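Local coordinates for hypothetical protein EF2904 (Enterococcus faecalis, PDB 2AZ4), which is of unknown function but carries a two-zinc metallo-beta-lactamase fold and may act as an RNA-binding exonuclease, at residues A5-T10 / V25-A30; N253-F258 / N338-S343; E273-T278 / D327-V332. One frame throughout, in Å; residues are numbered along the deposited sequence.

Contact 1 (A5-T10 / V25-A30)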
loop_
_atom_site.group_PDB
_atom_site.type_symbol
_atom_site.label_atom_id
_atom_site.label_comp_id
_atom_site.label_asym_id
_atom_site.label_seq_id
_atom_site.Cartn_x
_atom_site.Cartn_y
_atom_site.Cartn_z
ATOM N N ALA A 5 33.238 -12.098 -6.915
ATOM C CA ALA A 5 32.482 -11.084 -6.118
ATOM C C ALA A 5 31.164 -11.667 -5.620
ATOM O O ALA A 5 30.454 -12.357 -6.356
ATOM C CB ALA A 5 32.240 -9.826 -6.939
ATOM N N LYS A 6 30.853 -11.386 -4.362
ATOM C CA LYS A 6 29.675 -11.934 -3.719
ATOM C C LYS A 6 28.461 -11.014 -3.912
ATOM O O LYS A 6 28.610 -9.795 -4.066
ATOM C CB LYS A 6 29.959 -12.184 -2.234
ATOM C CG LYS A 6 31.135 -13.147 -1.964
ATOM C CD LYS A 6 30.793 -14.609 -2.303
ATOM C CE LYS A 6 31.975 -15.569 -2.066
ATOM N NZ LYS A 6 32.610 -16.037 -3.340
ATOM N N THR A 7 27.278 -11.616 -3.958
ATOM C CA THR A 7 26.015 -10.881 -3.911
ATOM C C THR A 7 25.550 -11.001 -2.463
ATOM O O THR A 7 25.369 -12.107 -1.956
ATOM C CB THR A 7 24.965 -11.440 -4.917
ATOM O OG1 THR A 7 25.435 -11.280 -6.264
ATOM C CG2 THR A 7 23.628 -10.708 -4.785
ATOM N N THR A 8 25.396 -9.881 -1.771
ATOM C CA THR A 8 24.950 -9.927 -0.376
ATOM C C THR A 8 23.567 -9.278 -0.202
ATOM O O THR A 8 23.339 -8.164 -0.678
ATOM C CB THR A 8 25.977 -9.244 0.569
ATOM O OG1 THR A 8 27.269 -9.818 0.358
ATOM C CG2 THR A 8 25.599 -9.455 2.048
ATOM N N VAL A 9 22.673 -9.980 0.484
ATOM C CA VAL A 9 21.357 -9.489 0.865
ATOM C C VAL A 9 21.331 -9.217 2.375
ATOM O O VAL A 9 21.656 -10.106 3.166
ATOM C CB VAL A 9 20.249 -10.535 0.546
ATOM C CG1 VAL A 9 18.873 -9.940 0.702
ATOM C CG2 VAL A 9 20.407 -11.127 -0.856
ATOM N N THR A 10 20.936 -8.008 2.773
ATOM C CA THR A 10 20.903 -7.615 4.177
ATOM C C THR A 10 19.506 -7.204 4.549
ATOM O O THR A 10 18.910 -6.359 3.870
ATOM C CB THR A 10 21.794 -6.406 4.501
ATOM O OG1 THR A 10 23.115 -6.610 4.005
ATOM C CG2 THR A 10 21.873 -6.181 6.022
ATOM N N VAL A 25 20.435 -5.140 -1.389
ATOM C CA VAL A 25 21.097 -6.104 -2.243
ATOM C C VAL A 25 22.322 -5.406 -2.790
ATOM O O VAL A 25 22.208 -4.346 -3.406
ATOM C CB VAL A 25 20.200 -6.633 -3.393
ATOM C CG1 VAL A 25 20.987 -7.636 -4.253
ATOM C CG2 VAL A 25 18.962 -7.330 -2.824
ATOM N N ALA A 26 23.491 -5.980 -2.524
ATOM C CA ALA A 26 24.773 -5.385 -2.935
ATOM C C ALA A 26 25.643 -6.342 -3.749
ATOM O O ALA A 26 25.716 -7.540 -3.457
ATOM C CB ALA A 26 25.538 -4.906 -1.730
ATOM N N TYR A 27 26.302 -5.773 -4.755
ATOM C CA TYR A 27 27.194 -6.474 -5.661
ATOM C C TYR A 27 28.229 -5.484 -6.200
ATOM O O TYR A 27 27.864 -4.479 -6.825
ATOM C CB TYR A 27 26.433 -7.066 -6.853
ATOM C CG TYR A 27 27.325 -7.873 -7.779
ATOM C CD1 TYR A 27 27.737 -9.160 -7.427
ATOM C CD2 TYR A 27 27.756 -7.351 -8.998
ATOM C CE1 TYR A 27 28.555 -9.915 -8.265
ATOM C CE2 TYR A 27 28.589 -8.092 -9.840
ATOM C CZ TYR A 27 28.976 -9.381 -9.463
ATOM O OH TYR A 27 29.769 -10.132 -10.294
ATOM N N LYS A 28 29.503 -5.803 -5.967
ATOM C CA LYS A 28 30.647 -4.933 -6.292
ATOM C C LYS A 28 30.412 -3.529 -5.733
ATOM O O LYS A 28 30.124 -3.393 -4.551
ATOM C CB LYS A 28 30.968 -4.924 -7.795
ATOM C CG LYS A 28 31.524 -6.238 -8.335
ATOM C CD LYS A 28 31.758 -6.107 -9.828
ATOM C CE LYS A 28 32.702 -7.165 -10.354
ATOM N NZ LYS A 28 32.868 -7.018 -11.842
ATOM N N ASP A 29 30.521 -2.500 -6.567
ATOM C CA ASP A 29 30.294 -1.131 -6.112
ATOM C C ASP A 29 28.862 -0.612 -6.330
ATOM O O ASP A 29 28.630 0.612 -6.371
ATOM C CB ASP A 29 31.319 -0.178 -6.732
ATOM C CG ASP A 29 31.283 -0.167 -8.240
ATOM O OD1 ASP A 29 30.490 -0.919 -8.852
ATOM O OD2 ASP A 29 32.079 0.614 -8.815
ATOM N N ALA A 30 27.908 -1.531 -6.441
ATOM C CA ALA A 30 26.512 -1.125 -6.508
ATOM C C ALA A 30 25.657 -1.754 -5.413
ATOM O O ALA A 30 25.931 -2.875 -4.937
ATOM C CB ALA A 30 25.925 -1.405 -7.908
HETATM O O HOH W 1 30.618 -7.934 -4.461
#

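Contact 2 (N253-F258 / N338-S343)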
loop_
_atom_site.group_PDB
_atom_site.type_symbol
_atom_site.label_atom_id
_atom_site.label_comp_id
_atom_site.label_asym_id
_atom_site.label_seq_id
_atom_site.Cartn_x
_atom_site.Cartn_y
_atom_site.Cartn_z
ATOM N N ASN A 253 -35.026 3.482 -1.843
ATOM C CA ASN A 253 -35.530 4.718 -1.236
ATOM C C ASN A 253 -34.868 4.907 0.119
ATOM O O ASN A 253 -35.421 4.533 1.164
ATOM C CB ASN A 253 -37.066 4.663 -1.111
ATOM C CG ASN A 253 -37.667 5.979 -0.641
ATOM O OD1 ASN A 253 -37.024 7.028 -0.699
ATOM N ND2 ASN A 253 -38.924 5.927 -0.173
ATOM N N ARG A 254 -33.654 5.449 0.088
ATOM C CA ARG A 254 -32.793 5.463 1.240
ATOM C C ARG A 254 -31.476 6.170 0.866
ATOM O O ARG A 254 -30.910 5.957 -0.216
ATOM C CB ARG A 254 -32.508 4.025 1.695
ATOM C CG ARG A 254 -31.807 3.898 3.062
ATOM C CD ARG A 254 -31.652 2.446 3.465
ATOM N NE ARG A 254 -31.322 2.326 4.883
ATOM C CZ ARG A 254 -31.006 1.199 5.515
ATOM N NH1 ARG A 254 -30.970 0.036 4.881
ATOM N NH2 ARG A 254 -30.736 1.246 6.803
ATOM N N GLN A 255 -30.997 7.011 1.756
ATOM C CA GLN A 255 -29.666 7.554 1.582
ATOM C C GLN A 255 -28.667 6.412 1.668
ATOM O O GLN A 255 -28.731 5.591 2.588
ATOM C CB GLN A 255 -29.358 8.621 2.628
ATOM C CG GLN A 255 -27.958 9.204 2.496
ATOM C CD GLN A 255 -27.777 10.432 3.382
ATOM O OE1 GLN A 255 -27.677 10.310 4.581
ATOM N NE2 GLN A 255 -27.718 11.608 2.778
ATOM N N ILE A 256 -27.783 6.330 0.676
ATOM C CA ILE A 256 -26.667 5.365 0.726
ATOM C C ILE A 256 -25.341 6.072 0.469
ATOM O O ILE A 256 -25.199 6.779 -0.522
ATOM C CB ILE A 256 -26.809 4.231 -0.305
ATOM C CG1 ILE A 256 -28.218 3.610 -0.237
ATOM C CG2 ILE A 256 -25.702 3.166 -0.059
ATOM C CD1 ILE A 256 -28.480 2.572 -1.323
ATOM N N THR A 257 -24.378 5.839 1.351
ATOM C CA THR A 257 -23.060 6.451 1.246
ATOM C C THR A 257 -22.005 5.386 1.482
ATOM O O THR A 257 -22.316 4.297 1.969
ATOM C CB THR A 257 -22.886 7.617 2.258
ATOM O OG1 THR A 257 -23.069 7.125 3.580
ATOM C CG2 THR A 257 -23.914 8.712 2.004
ATOM N N PHE A 258 -20.759 5.691 1.150
ATOM C CA PHE A 258 -19.702 4.722 1.320
ATOM C C PHE A 258 -18.385 5.452 1.483
ATOM O O PHE A 258 -18.320 6.671 1.321
ATOM C CB PHE A 258 -19.648 3.782 0.100
ATOM C CG PHE A 258 -18.982 4.393 -1.109
ATOM C CD1 PHE A 258 -17.707 3.999 -1.479
ATOM C CD2 PHE A 258 -19.623 5.384 -1.854
ATOM C CE1 PHE A 258 -17.079 4.574 -2.589
ATOM C CE2 PHE A 258 -19.000 5.971 -2.968
ATOM C CZ PHE A 258 -17.739 5.559 -3.333
ATOM N N ASN A 338 -24.328 14.600 9.879
ATOM C CA ASN A 338 -25.292 15.156 8.901
ATOM C C ASN A 338 -26.045 14.132 8.065
ATOM O O ASN A 338 -26.978 14.484 7.342
ATOM C CB ASN A 338 -24.597 16.148 7.970
ATOM C CG ASN A 338 -24.209 17.429 8.684
ATOM O OD1 ASN A 338 -24.882 17.855 9.617
ATOM N ND2 ASN A 338 -23.133 18.048 8.240
ATOM N N LEU A 339 -25.626 12.874 8.147
ATOM C CA LEU A 339 -26.258 11.802 7.380
ATOM C C LEU A 339 -27.630 11.583 7.950
ATOM O O LEU A 339 -27.874 11.868 9.117
ATOM C CB LEU A 339 -25.438 10.504 7.478
ATOM C CG LEU A 339 -24.048 10.437 6.826
ATOM C CD1 LEU A 339 -23.394 9.096 7.097
ATOM C CD2 LEU A 339 -24.119 10.703 5.324
ATOM N N GLN A 340 -28.523 11.051 7.134
ATOM C CA GLN A 340 -29.878 10.857 7.572
ATOM C C GLN A 340 -30.012 9.665 8.511
ATOM O O GLN A 340 -29.348 8.637 8.341
ATOM C CB GLN A 340 -30.785 10.662 6.370
ATOM C CG GLN A 340 -30.707 11.785 5.374
ATOM C CD GLN A 340 -31.380 11.426 4.078
ATOM O OE1 GLN A 340 -32.208 10.511 4.019
ATOM N NE2 GLN A 340 -31.037 12.146 3.029
ATOM N N GLU A 341 -30.882 9.834 9.507
ATOM C CA GLU A 341 -31.334 8.742 10.350
ATOM C C GLU A 341 -31.970 7.652 9.491
ATOM O O GLU A 341 -32.810 7.929 8.608
ATOM C CB GLU A 341 -32.322 9.279 11.402
ATOM C CG GLU A 341 -32.798 8.272 12.417
ATOM C CD GLU A 341 -33.199 8.919 13.748
ATOM O OE1 GLU A 341 -32.736 10.063 14.044
ATOM O OE2 GLU A 341 -33.971 8.269 14.507
ATOM N N GLY A 342 -31.554 6.413 9.743
ATOM C CA GLY A 342 -32.058 5.265 9.003
ATOM C C GLY A 342 -31.332 4.992 7.693
ATOM O O GLY A 342 -31.714 4.084 6.934
ATOM N N SER A 343 -30.301 5.778 7.397
ATOM C CA SER A 343 -29.584 5.594 6.131
ATOM C C SER A 343 -28.579 4.414 6.198
ATOM O O SER A 343 -28.404 3.772 7.248
ATOM C CB SER A 343 -28.915 6.902 5.703
ATOM O OG SER A 343 -27.839 7.215 6.562
HETATM O O HOH W 2 -32.306 7.679 4.241
HETATM O O HOH W 3 -25.644 7.084 4.642
#

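Contact 3 (E273-T278 / D327-V332)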
loop_
_atom_site.group_PDB
_atom_site.type_symbol
_atom_site.label_atom_id
_atom_site.label_comp_id
_atom_site.label_asym_id
_atom_site.label_seq_id
_atom_site.Cartn_x
_atom_site.Cartn_y
_atom_site.Cartn_z
ATOM N N GLU A 273 -18.410 2.096 -12.524
ATOM C CA GLU A 273 -18.797 1.270 -13.685
ATOM C C GLU A 273 -20.140 0.577 -13.458
ATOM O O GLU A 273 -20.998 0.585 -14.347
ATOM C CB GLU A 273 -17.698 0.237 -14.001
ATOM C CG GLU A 273 -17.869 -0.591 -15.286
ATOM C CD GLU A 273 -17.001 -1.867 -15.302
ATOM O OE1 GLU A 273 -15.900 -1.860 -14.696
ATOM O OE2 GLU A 273 -17.420 -2.886 -15.929
ATOM N N LYS A 274 -20.338 0.013 -12.267
ATOM C CA LYS A 274 -21.458 -0.894 -12.038
ATOM C C LYS A 274 -22.610 -0.340 -11.181
ATOM O O LYS A 274 -23.716 -0.872 -11.200
ATOM C CB LYS A 274 -20.932 -2.208 -11.448
ATOM C CG LYS A 274 -20.034 -2.984 -12.413
ATOM C CD LYS A 274 -20.172 -4.496 -12.220
ATOM C CE LYS A 274 -19.498 -5.253 -13.337
ATOM N NZ LYS A 274 -18.036 -5.440 -13.098
ATOM N N SER A 275 -22.340 0.716 -10.417
ATOM C CA SER A 275 -23.330 1.277 -9.503
ATOM C C SER A 275 -24.625 1.694 -10.218
ATOM O O SER A 275 -24.574 2.523 -11.142
ATOM C CB SER A 275 -22.718 2.474 -8.754
ATOM O OG SER A 275 -23.667 3.044 -7.877
ATOM N N PRO A 276 -25.787 1.108 -9.822
ATOM C CA PRO A 276 -27.049 1.535 -10.441
ATOM C C PRO A 276 -27.310 3.029 -10.241
ATOM O O PRO A 276 -27.780 3.691 -11.180
ATOM C CB PRO A 276 -28.112 0.715 -9.698
ATOM C CG PRO A 276 -27.376 -0.460 -9.141
ATOM C CD PRO A 276 -26.009 0.052 -8.814
ATOM N N ARG A 277 -26.999 3.549 -9.047
ATOM C CA ARG A 277 -27.133 4.994 -8.772
ATOM C C ARG A 277 -25.905 5.732 -9.267
ATOM O O ARG A 277 -24.796 5.197 -9.203
ATOM C CB ARG A 277 -27.254 5.278 -7.268
ATOM C CG ARG A 277 -28.521 4.807 -6.606
ATOM C CD ARG A 277 -28.472 5.189 -5.156
ATOM N NE ARG A 277 -29.571 4.625 -4.384
ATOM C CZ ARG A 277 -30.048 5.161 -3.262
ATOM N NH1 ARG A 277 -29.513 6.273 -2.753
ATOM N NH2 ARG A 277 -31.056 4.578 -2.641
ATOM N N THR A 278 -26.106 6.968 -9.728
ATOM C CA THR A 278 -25.015 7.873 -10.055
ATOM C C THR A 278 -24.082 8.036 -8.867
ATOM O O THR A 278 -24.512 8.412 -7.790
ATOM C CB THR A 278 -25.536 9.275 -10.418
ATOM O OG1 THR A 278 -26.431 9.186 -11.530
ATOM C CG2 THR A 278 -24.382 10.208 -10.755
ATOM N N ASP A 327 -31.074 8.979 -5.811
ATOM C CA ASP A 327 -30.306 9.233 -7.036
ATOM C C ASP A 327 -28.827 8.952 -6.922
ATOM O O ASP A 327 -28.197 8.572 -7.914
ATOM C CB ASP A 327 -30.471 10.678 -7.513
ATOM C CG ASP A 327 -31.860 10.967 -8.081
ATOM O OD1 ASP A 327 -32.803 10.173 -7.906
ATOM O OD2 ASP A 327 -32.012 12.027 -8.694
ATOM N N TYR A 328 -28.256 9.161 -5.737
ATOM C CA TYR A 328 -26.811 9.036 -5.614
ATOM C C TYR A 328 -26.330 7.963 -4.653
ATOM O O TYR A 328 -26.959 7.701 -3.622
ATOM C CB TYR A 328 -26.187 10.374 -5.200
ATOM C CG TYR A 328 -26.574 11.493 -6.120
ATOM C CD1 TYR A 328 -26.075 11.547 -7.425
ATOM C CD2 TYR A 328 -27.436 12.501 -5.689
ATOM C CE1 TYR A 328 -26.441 12.572 -8.293
ATOM C CE2 TYR A 328 -27.810 13.540 -6.540
ATOM C CZ TYR A 328 -27.304 13.568 -7.827
ATOM O OH TYR A 328 -27.649 14.582 -8.660
ATOM N N LEU A 329 -25.175 7.387 -4.996
ATOM C CA LEU A 329 -24.341 6.719 -4.037
ATOM C C LEU A 329 -23.163 7.673 -3.897
ATOM O O LEU A 329 -22.465 7.924 -4.870
ATOM C CB LEU A 329 -23.880 5.354 -4.569
ATOM C CG LEU A 329 -22.743 4.709 -3.759
ATOM C CD1 LEU A 329 -23.237 4.119 -2.419
ATOM C CD2 LEU A 329 -21.962 3.671 -4.554
ATOM N N TRP A 330 -22.953 8.233 -2.710
ATOM C CA TRP A 330 -21.861 9.199 -2.546
ATOM C C TRP A 330 -20.840 8.888 -1.463
ATOM O O TRP A 330 -21.126 8.201 -0.496
ATOM C CB TRP A 330 -22.374 10.631 -2.417
ATOM C CG TRP A 330 -23.311 10.951 -1.234
ATOM C CD1 TRP A 330 -24.659 10.724 -1.176
ATOM C CD2 TRP A 330 -22.965 11.631 -0.012
ATOM N NE1 TRP A 330 -25.175 11.198 0.023
ATOM C CE2 TRP A 330 -24.153 11.750 0.758
ATOM C CE3 TRP A 330 -21.761 12.126 0.520
ATOM C CZ2 TRP A 330 -24.174 12.361 2.031
ATOM C CZ3 TRP A 330 -21.776 12.729 1.814
ATOM C CH2 TRP A 330 -22.981 12.851 2.535
ATOM N N GLN A 331 -19.629 9.392 -1.652
ATOM C CA GLN A 331 -18.530 9.070 -0.760
ATOM C C GLN A 331 -18.570 10.029 0.429
ATOM O O GLN A 331 -18.345 11.237 0.271
ATOM C CB GLN A 331 -17.200 9.189 -1.515
ATOM C CG GLN A 331 -15.927 9.053 -0.650
ATOM C CD GLN A 331 -14.640 9.352 -1.417
ATOM O OE1 GLN A 331 -14.681 9.979 -2.465
ATOM N NE2 GLN A 331 -13.477 8.916 -0.876
ATOM N N VAL A 332 -18.839 9.513 1.621
ATOM C CA VAL A 332 -18.819 10.383 2.822
ATOM C C VAL A 332 -17.477 10.214 3.533
ATOM O O VAL A 332 -17.029 9.084 3.758
ATOM C CB VAL A 332 -20.014 10.103 3.777
ATOM C CG1 VAL A 332 -20.054 8.627 4.189
ATOM C CG2 VAL A 332 -19.980 11.017 5.014
#

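Contact 1 (A5-T10 / V25-A30)
Residues 5-10 and 25-30 belong to an antiparallel beta hairpin at the start of the chain, made of strands 7-13 and 22-27 in one of the two mixed sheets. The short strand pieces run 158° apart in direction. Ala5 comes first: its CB points at the other segment and reaches Lys28 CG and the Tyr27 ring, with CE1 3.9 Å from Ala5 CB. Lys6 turns its side chain away and works through its carbonyl, where a water donates to Lys6 O and accepts from Lys28 N, bridging the backbones just past the last direct hydrogen bonds. At Thr7 the side chain crosses Tyr27 obliquely. Thr7 OG1, held beside the backbone N (chi1 -63°), lies 3.3 Å from Tyr27 CD1 and is hydrogen-bonded to Thr179 OG1, while Thr7 CG2 meets Val25 CG1 at 4.1 Å. Thr8 and Ala26 form the hydrogen-bonded pair: Thr8 N gives to Ala26 O and Ala26 N to Thr8 O, each 2.9 Å, nearly straight and in the plane of the accepting carbonyl. Weaker CA-H...O contacts flank them, from Thr7 CA to Ala26 O and from Val25 CA to Thr8 O. Val9 faces Val25 as a non-hydrogen-bonded pair, and both valines pack on Ile184 of the other mixed sheet, as expected for the layered core of this fold. Strand 426-428 lines the far side of 7-13, so the chain's two ends meet here. Beyond the pairing, a type II' turn from Tyr27 to Ala30 swings the chain toward strand 30-34. Its Lys28 lays CG over one face of the Tyr27 ring, 3.8 Å above the plane and offset toward the rim.

Contact 2 (N253-F258 / N338-S343)
Gly342 O is gripped by two nitrogens of one guanidinium. Arg254 comes at it side-on, its chain extended from CG to NE, with NE 2.7 Å from Gly342 O and NH2 3.0 Å from the same Gly342 O. The oxygen lies close to the guanidinium plane. NE sits in the carbonyl plane, whereas NH2 is well above it and makes the more bent bond, at 135°. NH2 also bonds Thr373 OG1, and the remaining nitrogen, NH1, bonds Asn251 OD1, which should fix the group's rotation.

Gln340 O also takes two donors: Ser343 N closes the type II turn 340-343, and Ser343 OG, 2.7 Å from Gln340 O, adds a second bond to the same oxygen. Gln255 reaches into this turn with CG anti to its backbone N. Its OE1 receives Gln340 N at 2.8 Å in an almost straight bond, 177°, lying in the amide plane. The two glutamine side chains cross obliquely, their amides 37° apart, and Gln340 NE2 turns off to Leu322 O. Gln255 CB packs against Ser343 CB at 3.6 Å, and Thr257 CG2 meets Leu339 CD2 tip to tip. Two waters complete the join, one between Gln255 N and Gln340 OE1, the other between Thr257 OG1 and Ser343 OG.

This is where strands 256-260 and 344-348 enter the parallel six-stranded sheet side by side. Gln255 and Thr257 both make backbone hydrogen bonds to Leu344 just beyond the turn, Trp330 of strand 328-331 lies against both side chains, and Leu322 belongs to helix 318-323.

Contact 3 (E273-T278 / D327-V332)
Between these segments the backbone pairing is a single parallel bridge, Thr278 with Tyr328, at the start of strands 278-282 and 328-331; strand 278-282 continues it through Val280. Leu329 N donates to Thr278 O at 3.0 Å, coming from above the carbonyl plane. Thr278 O also receives a CA-H...O contact from Tyr328 CA, 3.2 Å away, and lies at the edge of the Tyr328 ring.

The side-chain hydrogen bond comes from Arg277. Its chain runs extended from CG to NE, past the carbonyl of Tyr328, and NH1 gives to Tyr328 O at 3.1 Å, 164° at the hydrogen. That oxygen lies in the guanidinium plane, though the donor stands above the carbonyl plane. NH2 binds Arg254 O, so the group ties strand 328-331 to the loop leading into strand 256-260, and Asp324 adds a long, weak ion pair.

Van der Waals contacts fill in around these. Thr278 and Tyr328 lie side by side pointing the same way, with Thr278 CB 3.8 Å from Tyr328 CD1. Asp327 CB sits over the centre of one face of that ring. On the other side of the strand, Leu329 CD2 approaches Ser275 OG at 3.8 Å; this hydroxyl is hydrogen-bonded to Glu248 OE2.

Helix 265-274 makes a beta-alpha-beta crossover between strands 256-260 and 278-282 of the parallel six-stranded sheet, with strand 328-331 lying between them.

How the contacts relate
Contact 1 comes first along the chain and lies far from the others, its centre about 57 Å from that of contact 2 and about 52 Å from that of contact 3, on the opposite side of the chain's centre. It belongs to a mixed sheet of the metallo-beta-lactamase fold. Contacts 2 and 3 share the six-stranded parallel sheet, their centres about 12 Å apart; contact 3 falls within the chain between the two segments of contact 2. Strands 256-260 and 328-331 are neighbours there, and Phe258 O lies 2.9 Å from Val332 N, a probable hydrogen bond. All three lie away from the two zinc sites, so they describe the framework rather than the metal centre.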